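Local coordinates for protein gamma-resorcylate decarboxylase (Polaromonas, PDB 4QRO) that probably catalyses the manganese-dependent, non-oxidative decarboxylation of gamma-resorcylate (2,6-dihydroxybenzoate) to resorcinol, and binds the inhibitor 2-nitroresorcinol beside its metal, at residues 99-104 and 110-115; 225-230 and 247-252. One frame throughout, in Å; residues are numbered along the deposited sequence.

Contact 1 (99-104 and 110-115); sequences AALPMQ and ARELER
Glu112 OE2 is gripped by two donors: Arg115 NH2, which meets it at 2.8 Å on the syn lone pair, and Asn81 ND2 from helix 70-90, whose Asp82 takes NH1 of the same arginine in a salt bridge. The other oxygen, Glu112 OE1, receives Arg115 NE at 3.0 Å in an almost straight bond (174°). Arg115 therefore holds the carboxylate side-on, one nitrogen to each oxygen, with Glu112 in the plane of the guanidinium at its edge. The bend of Glu112 at chi2 (66°) turns the carboxylate forward along its own helix, to Arg115 about one turn on, while CG of the same side chain lies 3.9 Å from Ala100 O.

Beside the ion pair, loop and helix meet through carbon. Leu101 CD2 lies against the helix backbone, 3.6 Å from Leu113 N, with Leu113 CB at 3.8 Å and Glu112 CG at 4.0 Å. In Leu113, chi1 (-176°) sets CG beside the carbonyl carbon and chi2 then brings CD1 within 4.0 Å of Ala99 CB; Val154 and Leu157 of helix 148-157 extend this apolar layer. Pro102, centre of an inverse gamma turn, adds its CD at 4.2 Å from Glu112 CB.

The geometry illustrates a beta-alpha-beta crossover of the amidohydrolase barrel: the loop after strand 95-97 packs against helix 106-118, while Ala99 shares backbone bonds with Gly124 and Leu126, at the start of strand 125-128.

Chemically, loop and helix are joined directly by apolar packing and indirectly by the amide of Asn81, which bonds both Ala100 O and Glu112 OE2; such an environment would probably favour the charged form of Glu112.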
ATOM      1  N   ALA A  99      -9.734  -0.130 -25.028  1.00 31.11           N
ATOM      2  CA  ALA A  99      -8.591   0.083 -25.888  1.00 32.09           C
ATOM      3  C   ALA A  99      -7.277  -0.259 -25.220  1.00 32.21           C
ATOM      4  O   ALA A  99      -7.024   0.166 -24.079  1.00 33.47           O
ATOM      5  CB  ALA A  99      -8.554   1.553 -26.306  1.00 29.93           C
ATOM      6  N   ALA A 100      -6.435  -0.979 -25.960  1.00 31.51           N
ATOM      7  CA  ALA A 100      -4.998  -0.996 -25.741  1.00 32.88           C
ATOM      8  C   ALA A 100      -4.363   0.228 -26.421  1.00 37.98           C
ATOM      9  O   ALA A 100      -4.691   0.576 -27.577  1.00 33.19           O
ATOM     10  CB  ALA A 100      -4.413  -2.303 -26.289  1.00 29.83           C
ATOM     11  N   LEU A 101      -3.467   0.908 -25.712  1.00 30.96           N
ATOM     12  CA  LEU A 101      -2.888   2.155 -26.217  1.00 31.24           C
ATOM     13  C   LEU A 101      -1.357   2.214 -26.164  1.00 31.52           C
ATOM     14  O   LEU A 101      -0.731   1.781 -25.183  1.00 36.54           O
ATOM     15  CB  LEU A 101      -3.429   3.365 -25.465  1.00 34.07           C
ATOM     16  CG  LEU A 101      -4.923   3.603 -25.469  1.00 35.62           C
ATOM     17  CD1 LEU A 101      -5.216   4.731 -24.489  1.00 36.32           C
ATOM     18  CD2 LEU A 101      -5.434   3.921 -26.882  1.00 41.74           C
ATOM     19  N   PRO A 102      -0.743   2.766 -27.225  1.00 29.13           N
ATOM     20  CA  PRO A 102       0.694   2.897 -27.253  1.00 34.67           C
ATOM     21  C   PRO A 102       1.089   4.176 -26.552  1.00 42.61           C
ATOM     22  O   PRO A 102       1.360   5.180 -27.200  1.00 35.28           O
ATOM     23  CB  PRO A 102       1.000   2.956 -28.763  1.00 41.53           C
ATOM     24  CG  PRO A 102      -0.192   3.644 -29.344  1.00 33.01           C
ATOM     25  CD  PRO A 102      -1.352   3.139 -28.527  1.00 37.87           C
ATOM     26  N   MET A 103       1.111   4.131 -25.218  1.00 32.27           N
ATOM     27  CA  MET A 103       1.328   5.322 -24.408  1.00 35.10           C
ATOM     28  C   MET A 103       2.769   5.834 -24.496  1.00 35.45           C
ATOM     29  O   MET A 103       3.085   6.924 -24.016  1.00 44.81           O
ATOM     30  CB  MET A 103       0.935   5.044 -22.966  1.00 32.15           C
ATOM     31  CG  MET A 103      -0.542   4.724 -22.803  1.00 33.89           C
ATOM     32  SD  MET A 103      -1.670   6.094 -23.057  1.00 33.59           S
ATOM     33  CE  MET A 103      -1.146   7.248 -21.781  1.00 30.35           C
ATOM     34  N   GLN A 104       3.634   5.047 -25.126  1.00 34.15           N
ATOM     35  CA  GLN A 104       4.969   5.495 -25.520  1.00 36.58           C
ATOM     36  C   GLN A 104       4.941   6.856 -26.219  1.00 48.27           C
ATOM     37  O   GLN A 104       5.806   7.695 -26.016  1.00 39.96           O
ATOM     38  CB  GLN A 104       5.609   4.451 -26.455  1.00 34.40           C
ATOM     39  CG  GLN A 104       6.056   3.173 -25.728  1.00 36.88           C
ATOM     40  CD  GLN A 104       4.950   2.139 -25.472  1.00 31.34           C
ATOM     41  OE1 GLN A 104       3.806   2.303 -25.900  1.00 39.49           O
ATOM     42  NE2 GLN A 104       5.300   1.066 -24.775  1.00 36.97           N
ATOM     43  N   ALA A 110      -3.440   9.008 -28.326  1.00 32.20           N
ATOM     44  CA  ALA A 110      -4.637   9.833 -28.461  1.00 36.58           C
ATOM     45  C   ALA A 110      -5.362   9.484 -29.748  1.00 36.73           C
ATOM     46  O   ALA A 110      -6.597   9.340 -29.753  1.00 36.93           O
ATOM     47  CB  ALA A 110      -4.291  11.315 -28.432  1.00 39.65           C
ATOM     48  N   ARG A 111      -4.600   9.301 -30.822  1.00 34.77           N
ATOM     49  CA  ARG A 111      -5.213   8.928 -32.123  1.00 42.15           C
ATOM     50  C   ARG A 111      -5.865   7.544 -32.062  1.00 35.75           C
ATOM     51  O   ARG A 111      -6.969   7.328 -32.602  1.00 38.59           O
ATOM     52  CB  ARG A 111      -4.184   8.934 -33.270  1.00 41.44           C
ATOM     53  CG  ARG A 111      -3.758  10.295 -33.793  1.00 60.99           C
ATOM     54  CD  ARG A 111      -2.929  10.109 -35.061  1.00 84.54           C
ATOM     55  NE  ARG A 111      -1.790  11.023 -35.156  1.00106.49           N
ATOM     56  CZ  ARG A 111      -1.850  12.283 -35.585  1.00116.49           C
ATOM     57  NH1 ARG A 111      -0.742  13.014 -35.635  1.00 83.85           N
ATOM     58  NH2 ARG A 111      -3.005  12.822 -35.963  1.00103.92           N
ATOM     59  N   GLU A 112      -5.181   6.588 -31.434  1.00 35.08           N
ATOM     60  CA  GLU A 112      -5.737   5.244 -31.330  1.00 29.15           C
ATOM     61  C   GLU A 112      -6.969   5.207 -30.424  1.00 32.97           C
ATOM     62  O   GLU A 112      -7.896   4.456 -30.692  1.00 33.86           O
ATOM     63  CB  GLU A 112      -4.693   4.218 -30.877  1.00 36.03           C
ATOM     64  CG  GLU A 112      -5.222   2.788 -30.761  1.00 33.10           C
ATOM     65  CD  GLU A 112      -5.641   2.167 -32.100  1.00 46.67           C
ATOM     66  OE1 GLU A 112      -5.680   2.879 -33.123  1.00 49.90           O
ATOM     67  OE2 GLU A 112      -5.946   0.951 -32.146  1.00 37.71           O
ATOM     68  N   LEU A 113      -6.980   5.998 -29.350  1.00 38.38           N
ATOM     69  CA  LEU A 113      -8.147   6.059 -28.497  1.00 34.35           C
ATOM     70  C   LEU A 113      -9.334   6.656 -29.255  1.00 36.67           C
ATOM     71  O   LEU A 113     -10.452   6.164 -29.146  1.00 35.56           O
ATOM     72  CB  LEU A 113      -7.882   6.848 -27.217  1.00 32.34           C
ATOM     73  CG  LEU A 113      -9.089   6.829 -26.247  1.00 32.58           C
ATOM     74  CD1 LEU A 113      -9.415   5.420 -25.753  1.00 36.60           C
ATOM     75  CD2 LEU A 113      -8.823   7.762 -25.085  1.00 38.76           C
ATOM     76  N   GLU A 114      -9.091   7.710 -30.027  1.00 37.84           N
ATOM     77  CA  GLU A 114     -10.149   8.265 -30.873  1.00 35.72           C
ATOM     78  C   GLU A 114     -10.702   7.203 -31.827  1.00 29.37           C
ATOM     79  O   GLU A 114     -11.908   7.036 -31.887  1.00 34.99           O
ATOM     80  CB  GLU A 114      -9.667   9.496 -31.639  1.00 49.86           C
ATOM     81  CG  GLU A 114      -9.466  10.717 -30.750  1.00 57.92           C
ATOM     82  CD  GLU A 114      -9.213  11.978 -31.547  1.00143.43           C
ATOM     83  OE1 GLU A 114      -8.046  12.201 -31.940  1.00 64.35           O
ATOM     84  OE2 GLU A 114     -10.182  12.738 -31.772  1.00 93.96           O
ATOM     85  N   ARG A 115      -9.826   6.454 -32.490  1.00 36.71           N
ATOM     86  CA  ARG A 115     -10.237   5.387 -33.421  1.00 40.74           C
ATOM     87  C   ARG A 115     -11.025   4.291 -32.707  1.00 35.79           C
ATOM     88  O   ARG A 115     -12.075   3.867 -33.190  1.00 44.30           O
ATOM     89  CB  ARG A 115      -9.041   4.777 -34.160  1.00 38.74           C
ATOM     90  CG  ARG A 115      -9.437   3.858 -35.318  1.00 44.03           C
ATOM     91  CD  ARG A 115      -8.233   3.236 -36.026  1.00 50.37           C
ATOM     92  NE  ARG A 115      -7.644   2.170 -35.217  1.00 39.59           N
ATOM     93  CZ  ARG A 115      -7.944   0.868 -35.275  1.00 41.77           C
ATOM     94  NH1 ARG A 115      -8.825   0.389 -36.149  1.00 41.30           N
ATOM     95  NH2 ARG A 115      -7.338   0.022 -34.440  1.00 37.20           N
TER

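Contact 2 (225-230 and 247-252); sequences YSMWRI and RKIVDY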
ATOM      1  N   TYR A 225      -7.371   2.770   2.703  1.00 32.20           N
ATOM      2  CA  TYR A 225      -6.901   2.536   4.071  1.00 30.62           C
ATOM      3  C   TYR A 225      -5.993   3.650   4.533  1.00 28.51           C
ATOM      4  O   TYR A 225      -6.007   4.019   5.703  1.00 33.20           O
ATOM      5  CB  TYR A 225      -6.149   1.188   4.138  1.00 30.19           C
ATOM      6  CG  TYR A 225      -5.831   0.674   5.526  1.00 26.85           C
ATOM      7  CD1 TYR A 225      -6.750  -0.134   6.217  1.00 28.43           C
ATOM      8  CD2 TYR A 225      -4.608   0.954   6.138  1.00 30.98           C
ATOM      9  CE1 TYR A 225      -6.465  -0.632   7.487  1.00 31.78           C
ATOM     10  CE2 TYR A 225      -4.325   0.464   7.414  1.00 33.51           C
ATOM     11  CZ  TYR A 225      -5.252  -0.330   8.079  1.00 32.05           C
ATOM     12  OH  TYR A 225      -4.983  -0.864   9.354  1.00 27.97           O
ATOM     13  N   SER A 226      -5.145   4.129   3.628  1.00 27.97           N
ATOM     14  CA  SER A 226      -4.124   5.095   3.953  1.00 29.34           C
ATOM     15  C   SER A 226      -4.447   6.516   3.446  1.00 27.72           C
ATOM     16  O   SER A 226      -3.598   7.424   3.573  1.00 34.08           O
ATOM     17  CB  SER A 226      -2.766   4.630   3.400  1.00 29.87           C
ATOM     18  OG  SER A 226      -2.409   3.360   3.914  1.00 31.52           O
ATOM     19  N   MET A 227      -5.641   6.726   2.896  1.00 31.86           N
ATOM     20  CA  MET A 227      -5.957   8.009   2.255  1.00 33.13           C
ATOM     21  C   MET A 227      -5.964   9.167   3.272  1.00 35.37           C
ATOM     22  O   MET A 227      -5.434  10.256   2.989  1.00 32.76           O
ATOM     23  CB  MET A 227      -7.292   7.925   1.474  1.00 28.67           C
ATOM     24  CG  MET A 227      -7.651   9.180   0.689  1.00 36.33           C
ATOM     25  SD  MET A 227      -6.421   9.778  -0.492  1.00 33.99           S
ATOM     26  CE  MET A 227      -6.294   8.359  -1.589  1.00 33.97           C
ATOM     27  N   TRP A 228      -6.536   8.934   4.453  1.00 33.50           N
ATOM     28  CA  TRP A 228      -6.511   9.964   5.491  1.00 38.85           C
ATOM     29  C   TRP A 228      -5.086  10.412   5.739  1.00 30.66           C
ATOM     30  O   TRP A 228      -4.794  11.604   5.741  1.00 31.90           O
ATOM     31  CB  TRP A 228      -7.139   9.490   6.803  1.00 33.50           C
ATOM     32  CG  TRP A 228      -7.150  10.572   7.832  1.00 33.98           C
ATOM     33  CD1 TRP A 228      -8.099  11.557   7.988  1.00 35.24           C
ATOM     34  CD2 TRP A 228      -6.170  10.799   8.847  1.00 33.03           C
ATOM     35  NE1 TRP A 228      -7.760  12.380   9.030  1.00 37.65           N
ATOM     36  CE2 TRP A 228      -6.585  11.938   9.580  1.00 31.55           C
ATOM     37  CE3 TRP A 228      -4.959  10.186   9.182  1.00 40.05           C
ATOM     38  CZ2 TRP A 228      -5.832  12.462  10.640  1.00 48.88           C
ATOM     39  CZ3 TRP A 228      -4.202  10.712  10.251  1.00 39.07           C
ATOM     40  CH2 TRP A 228      -4.653  11.826  10.962  1.00 43.07           C
ATOM     41  N   ARG A 229      -4.190   9.447   5.954  1.00 30.13           N
ATOM     42  CA  ARG A 229      -2.791   9.773   6.299  1.00 35.22           C
ATOM     43  C   ARG A 229      -2.027  10.507   5.171  1.00 33.58           C
ATOM     44  O   ARG A 229      -1.171  11.359   5.436  1.00 30.72           O
ATOM     45  CB  ARG A 229      -2.076   8.502   6.733  1.00 31.74           C
ATOM     46  CG  ARG A 229      -0.618   8.676   7.152  1.00 34.00           C
ATOM     47  CD  ARG A 229      -0.164   7.411   7.870  1.00 36.48           C
ATOM     48  NE  ARG A 229       1.279   7.259   7.957  1.00 31.32           N
ATOM     49  CZ  ARG A 229       2.079   8.014   8.706  1.00 41.13           C
ATOM     50  NH1 ARG A 229       1.587   9.008   9.461  1.00 37.91           N
ATOM     51  NH2 ARG A 229       3.385   7.775   8.700  1.00 42.67           N
ATOM     52  N   ILE A 230      -2.328  10.174   3.914  1.00 31.49           N
ATOM     53  CA  ILE A 230      -1.698  10.850   2.779  1.00 28.27           C
ATOM     54  C   ILE A 230      -1.780  12.385   2.948  1.00 30.26           C
ATOM     55  O   ILE A 230      -0.768  13.070   2.757  1.00 32.40           O
ATOM     56  CB  ILE A 230      -2.297  10.398   1.410  1.00 32.84           C
ATOM     57  CG1 ILE A 230      -1.843   8.969   1.090  1.00 29.17           C
ATOM     58  CG2 ILE A 230      -1.879  11.334   0.271  1.00 32.20           C
ATOM     59  CD1 ILE A 230      -2.549   8.347  -0.083  1.00 31.19           C
ATOM     60  N   ARG A 247      -5.647  21.184  -4.466  1.00 37.82           N
ATOM     61  CA  ARG A 247      -6.493  20.700  -3.384  1.00 40.81           C
ATOM     62  C   ARG A 247      -5.868  19.478  -2.712  1.00 34.76           C
ATOM     63  O   ARG A 247      -4.730  19.126  -3.015  1.00 36.06           O
ATOM     64  CB  ARG A 247      -7.869  20.367  -3.950  1.00 37.98           C
ATOM     65  CG  ARG A 247      -8.581  21.587  -4.524  1.00 50.67           C
ATOM     66  CD  ARG A 247      -9.633  21.158  -5.517  1.00 51.50           C
ATOM     67  NE  ARG A 247     -10.815  20.684  -4.821  1.00 48.83           N
ATOM     68  CZ  ARG A 247     -11.726  19.850  -5.325  1.00 45.36           C
ATOM     69  NH1 ARG A 247     -11.613  19.339  -6.549  1.00 48.97           N
ATOM     70  NH2 ARG A 247     -12.764  19.518  -4.576  1.00 50.08           N
ATOM     71  N   LYS A 248      -6.612  18.883  -1.775  1.00 34.81           N
ATOM     72  CA  LYS A 248      -6.189  17.665  -1.052  1.00 33.81           C
ATOM     73  C   LYS A 248      -6.211  16.469  -1.996  1.00 31.57           C
ATOM     74  O   LYS A 248      -7.039  16.412  -2.912  1.00 33.53           O
ATOM     75  CB  LYS A 248      -7.127  17.396   0.135  1.00 34.55           C
ATOM     76  CG  LYS A 248      -7.108  18.446   1.238  1.00 46.84           C
ATOM     77  CD  LYS A 248      -8.302  18.227   2.162  1.00 54.63           C
ATOM     78  CE  LYS A 248      -8.284  19.157   3.358  1.00 95.79           C
ATOM     79  NZ  LYS A 248      -7.512  18.551   4.471  1.00 85.59           N
ATOM     80  N   ILE A 249      -5.297  15.513  -1.797  1.00 30.52           N
ATOM     81  CA  ILE A 249      -5.302  14.304  -2.618  1.00 30.51           C
ATOM     82  C   ILE A 249      -6.692  13.620  -2.529  1.00 38.84           C
ATOM     83  O   ILE A 249      -7.238  13.175  -3.538  1.00 30.99           O
ATOM     84  CB  ILE A 249      -4.164  13.334  -2.203  1.00 33.70           C
ATOM     85  CG1 ILE A 249      -2.774  13.962  -2.428  1.00 40.15           C
ATOM     86  CG2 ILE A 249      -4.319  11.975  -2.879  1.00 32.54           C
ATOM     87  CD1 ILE A 249      -2.512  14.466  -3.844  1.00 35.57           C
ATOM     88  N   VAL A 250      -7.277  13.571  -1.334  1.00 33.09           N
ATOM     89  CA  VAL A 250      -8.559  12.910  -1.141  1.00 30.80           C
ATOM     90  C   VAL A 250      -9.675  13.520  -2.009  1.00 32.87           C
ATOM     91  O   VAL A 250     -10.621  12.820  -2.386  1.00 30.89           O
ATOM     92  CB  VAL A 250      -8.991  12.879   0.349  1.00 34.82           C
ATOM     93  CG1 VAL A 250      -9.388  14.272   0.844  1.00 35.86           C
ATOM     94  CG2 VAL A 250     -10.152  11.898   0.554  1.00 37.17           C
ATOM     95  N   ASP A 251      -9.566  14.805  -2.329  1.00 36.52           N
ATOM     96  CA  ASP A 251     -10.553  15.466  -3.208  1.00 29.20           C
ATOM     97  C   ASP A 251     -10.546  14.842  -4.608  1.00 28.75           C
ATOM     98  O   ASP A 251     -11.598  14.523  -5.146  1.00 33.72           O
ATOM     99  CB  ASP A 251     -10.308  16.985  -3.307  1.00 33.45           C
ATOM    100  CG  ASP A 251     -10.564  17.715  -1.989  1.00 42.23           C
ATOM    101  OD1 ASP A 251     -11.486  17.336  -1.261  1.00 40.99           O
ATOM    102  OD2 ASP A 251      -9.816  18.652  -1.670  1.00 43.92           O
ATOM    103  N   TYR A 252      -9.366  14.615  -5.169  1.00 36.88           N
ATOM    104  CA  TYR A 252      -9.252  14.012  -6.522  1.00 32.54           C
ATOM    105  C   TYR A 252      -9.623  12.539  -6.517  1.00 32.81           C
ATOM    106  O   TYR A 252     -10.270  12.036  -7.426  1.00 33.20           O
ATOM    107  CB  TYR A 252      -7.833  14.218  -7.080  1.00 31.37           C
ATOM    108  CG  TYR A 252      -7.420  15.687  -7.055  1.00 31.26           C
ATOM    109  CD1 TYR A 252      -8.089  16.628  -7.836  1.00 29.15           C
ATOM    110  CD2 TYR A 252      -6.405  16.127  -6.227  1.00 35.54           C
ATOM    111  CE1 TYR A 252      -7.729  17.960  -7.819  1.00 33.23           C
ATOM    112  CE2 TYR A 252      -6.043  17.457  -6.183  1.00 38.32           C
ATOM    113  CZ  TYR A 252      -6.702  18.371  -6.987  1.00 33.17           C
ATOM    114  OH  TYR A 252      -6.346  19.699  -6.930  1.00 35.77           O
TER
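Apolar contact joins the two helices, and Met227 and Val250 provide its tightest point: Met227 CG is 3.7 Å from Val250 CG2. A chi1 near 180° sends the methionine chain out beside the carbonyl carbon, and bends at chi2 and chi3 curl it over the start of helix 249-256. Its sulfur, SD, comes to 3.8 Å from Val250 CA and 3.9 Å from Ile249 CG2. One turn on, Ile230 places its CG2 branch 3.9 Å from Ile249 CG1, the two side chains crossing at roughly a right angle. Leu198 of helix 188-202 touches both isoleucines and closes the layer.

In the amidohydrolase barrel these are neighbouring outer elements: helix 223-232 follows strand 214-216, and helix 249-256 leads into the parallel strand 257-260.

Polar bonds secure the start of the second helix. Lys248 occupies the N-cap position, and its backbone N donates to Asp251 OD2 at 3.2 Å, reaching the anti side of that oxygen from 34° out of the carboxylate plane. From the first helix, Asp231 receives the backbone N-H groups of Ile249 and Val250, one on each carboxylate oxygen, a polar link beside the apolar one. Arg247 N reaches Tyr252 OH at 3.0 Å, and that hydroxyl also bonds Asp207.

Charge contributes more loosely. The Arg247 guanidinium lies with one face over Asp251 CB, and the salt bridge from its NE to Asp251 OD2 is long, at 3.9 Å, and purely electrostatic: the oxygen sits well out of the guanidinium plane, with no N-H aimed at it. NH1 pairs with Glu255.

Overall arrangement
Contacts 1 and 2 stand on separate parts of one barrel, with centres 30 Å apart and nearest atoms about 18 Å apart, and they follow one another along the chain. Neither touches the metal site of Glu8, His10, His164 and Asp287: the Ala100 side chain in contact 1 is about 14 Å from manganese and 13 Å from 2-nitroresorcinol. Contact 2 has a different relation to the ligand. Its Ile230 side chain is about 12 Å from a bound inhibitor, while Arg229, in the same segment, donates through NH2 to the bound inhibitor and packs on Pro185 of the second subunit, consistent with a role at the neighbour's pocket. Contact 1 touches no other subunit.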